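Local coordinates for protein uncharacterized CBS domain-containing proteins (Corynebacterium glutamicum, PDB 2P3H) that is of unknown function but, as the CorC_HlyC transporter-associated domain of a putative membrane-bound hemolysin, may bind flavin adenine dinucleotide, at residues E32-D37 against I59-D64. Residues are numbered along the deposited sequence; the frame is centred on the assembly and turned at random.
Sequences ELPEGD and IEIPLD
Leu-33 and Leu-63 run alongside each other with their ends turned in one direction, and their CD2 methyls press together at 3.5 Å, a close carbon-carbon approach. In Leu-33, CG stands anti to the carbonyl carbon (chi1 -79°), which sets it 3.9 Å from Leu-63 CD2. Ile-61 crosses Leu-33 at about a right angle; its CG2 branch, anti to the backbone N, serves two neighbours, reaching Leu-33 CD2 at 3.9 Å and Pro-34 CD at 3.7 Å. Pro-34 CD also lies 3.6 Å from Pro-62 O, with CG slightly farther off. Farther out, one direct backbone bond joins the segments: Asp-64 N donates to Glu-32 O at 2.8 Å, almost perfectly straight (179°). A water extends this link, accepting from Glu-32 N and donating to Asp-64 O. The carboxylates of Glu-32 and Asp-64 do not pair; OE1 and OD2 stand 4.6 Å apart, so some mutual repulsion is likely. Within the transporter-associated domain, the contact joins the interhelical loop to edge strand 58-62 and its exit. Leu-44 of helix 41-49 touches both Leu-33 and Ile-61, Ile-29 of helix 22-29 packs on Leu-63, and strand 80-89 pairs antiparallel with strand 58-62.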
loop_
_atom_site.group_PDB
_atom_site.type_symbol
_atom_site.label_atom_id
_atom_site.label_comp_id
_atom_site.label_asym_id
_atom_site.label_seq_id
_atom_site.Cartn_x
_atom_site.Cartn_y
_atom_site.Cartn_z
ATOM N N GLU A 32 -1.843 3.026 9.033
ATOM C CA GLU A 32 -2.967 3.439 8.198
ATOM C C GLU A 32 -2.523 4.062 6.886
ATOM O O GLU A 32 -1.507 4.747 6.802
ATOM C CB GLU A 32 -3.888 4.368 8.971
ATOM C CG GLU A 32 -4.528 3.631 10.144
ATOM C CD GLU A 32 -5.676 4.366 10.790
ATOM O OE1 GLU A 32 -6.590 4.830 10.068
ATOM O OE2 GLU A 32 -5.683 4.431 12.035
ATOM N N LEU A 33 -3.315 3.791 5.854
ATOM C CA LEU A 33 -3.121 4.357 4.537
ATOM C C LEU A 33 -4.069 5.534 4.316
ATOM O O LEU A 33 -5.061 5.647 5.026
ATOM C CB LEU A 33 -3.364 3.263 3.487
ATOM C CG LEU A 33 -2.168 2.298 3.303
ATOM C CD1 LEU A 33 -2.680 0.940 2.785
ATOM C CD2 LEU A 33 -1.133 2.916 2.393
ATOM N N PRO A 34 -3.761 6.425 3.351
ATOM C CA PRO A 34 -4.713 7.508 3.020
ATOM C C PRO A 34 -6.111 6.983 2.655
ATOM O O PRO A 34 -6.225 5.953 2.015
ATOM C CB PRO A 34 -4.074 8.194 1.814
ATOM C CG PRO A 34 -2.623 7.803 1.845
ATOM C CD PRO A 34 -2.507 6.510 2.569
ATOM N N GLU A 35 -7.165 7.661 3.104
ATOM C CA GLU A 35 -8.523 7.250 2.788
ATOM C C GLU A 35 -9.053 8.124 1.684
ATOM O O GLU A 35 -8.612 9.263 1.509
ATOM C CB GLU A 35 -9.438 7.343 4.018
ATOM C CG GLU A 35 -8.911 6.518 5.165
ATOM C CD GLU A 35 -9.979 6.024 6.112
ATOM O OE1 GLU A 35 -11.029 6.693 6.262
ATOM O OE2 GLU A 35 -9.754 4.955 6.721
ATOM N N GLY A 36 -9.995 7.587 0.926
ATOM C CA GLY A 36 -10.537 8.309 -0.211
ATOM C C GLY A 36 -11.702 7.570 -0.799
ATOM O O GLY A 36 -12.344 6.762 -0.127
ATOM N N ASP A 37 -11.981 7.846 -2.065
ATOM C CA ASP A 37 -13.098 7.218 -2.746
ATOM C C ASP A 37 -12.652 5.861 -3.290
ATOM O O ASP A 37 -12.545 5.667 -4.511
ATOM C CB ASP A 37 -13.601 8.142 -3.860
ATOM C CG ASP A 37 -14.902 7.670 -4.488
ATOM O OD1 ASP A 37 -15.612 6.818 -3.899
ATOM O OD2 ASP A 37 -15.216 8.170 -5.593
ATOM N N ILE A 59 4.815 2.236 -7.091
ATOM C CA ILE A 59 4.103 3.390 -6.578
ATOM C C ILE A 59 4.464 3.455 -5.106
ATOM O O ILE A 59 4.367 2.465 -4.415
ATOM C CB ILE A 59 2.575 3.225 -6.721
ATOM C CG1 ILE A 59 2.173 3.222 -8.203
ATOM C CG2 ILE A 59 1.824 4.339 -6.000
ATOM C CD1 ILE A 59 2.056 1.835 -8.761
ATOM N N GLU A 60 4.875 4.623 -4.647
ATOM C CA GLU A 60 5.212 4.781 -3.238
ATOM C C GLU A 60 4.191 5.678 -2.520
ATOM O O GLU A 60 3.917 6.778 -2.948
ATOM C CB GLU A 60 6.668 5.260 -3.084
ATOM C CG GLU A 60 7.676 4.127 -3.550
ATOM C CD GLU A 60 9.162 4.467 -3.423
ATOM O OE1 GLU A 60 9.510 5.588 -2.914
ATOM O OE2 GLU A 60 9.997 3.591 -3.841
ATOM N N ILE A 61 3.607 5.173 -1.439
ATOM C CA ILE A 61 2.543 5.884 -0.709
ATOM C C ILE A 61 2.979 6.112 0.755
ATOM O O ILE A 61 3.344 5.159 1.473
ATOM C CB ILE A 61 1.197 5.075 -0.750
ATOM C CG1 ILE A 61 0.843 4.807 -2.232
ATOM C CG2 ILE A 61 0.067 5.790 0.045
ATOM C CD1 ILE A 61 -0.527 4.319 -2.543
ATOM N N PRO A 62 2.923 7.365 1.204
ATOM C CA PRO A 62 3.209 7.680 2.615
ATOM C C PRO A 62 2.129 7.126 3.531
ATOM O O PRO A 62 0.934 7.187 3.193
ATOM C CB PRO A 62 3.173 9.215 2.656
ATOM C CG PRO A 62 3.299 9.659 1.220
ATOM C CD PRO A 62 2.627 8.575 0.409
ATOM N N LEU A 63 2.567 6.617 4.671
ATOM C CA LEU A 63 1.694 6.000 5.679
ATOM C C LEU A 63 1.363 7.068 6.732
ATOM O O LEU A 63 2.135 8.016 6.930
ATOM C CB LEU A 63 2.418 4.829 6.313
ATOM C CG LEU A 63 2.646 3.749 5.247
ATOM C CD1 LEU A 63 3.607 2.719 5.743
ATOM C CD2 LEU A 63 1.309 3.143 4.868
ATOM N N ASP A 64 0.209 6.939 7.375
ATOM C CA ASP A 64 -0.181 7.929 8.366
ATOM C C ASP A 64 0.724 7.820 9.577
ATOM O O ASP A 64 1.073 6.712 10.011
ATOM C CB ASP A 64 -1.622 7.692 8.834
ATOM C CG ASP A 64 -2.661 8.129 7.807
ATOM O OD1 ASP A 64 -2.303 8.596 6.686
ATOM O OD2 ASP A 64 -3.847 8.015 8.148
HETATM O O HOH W 1 -0.661 4.868 10.930
HETATM O O HOH W 2 -5.891 7.755 6.733
#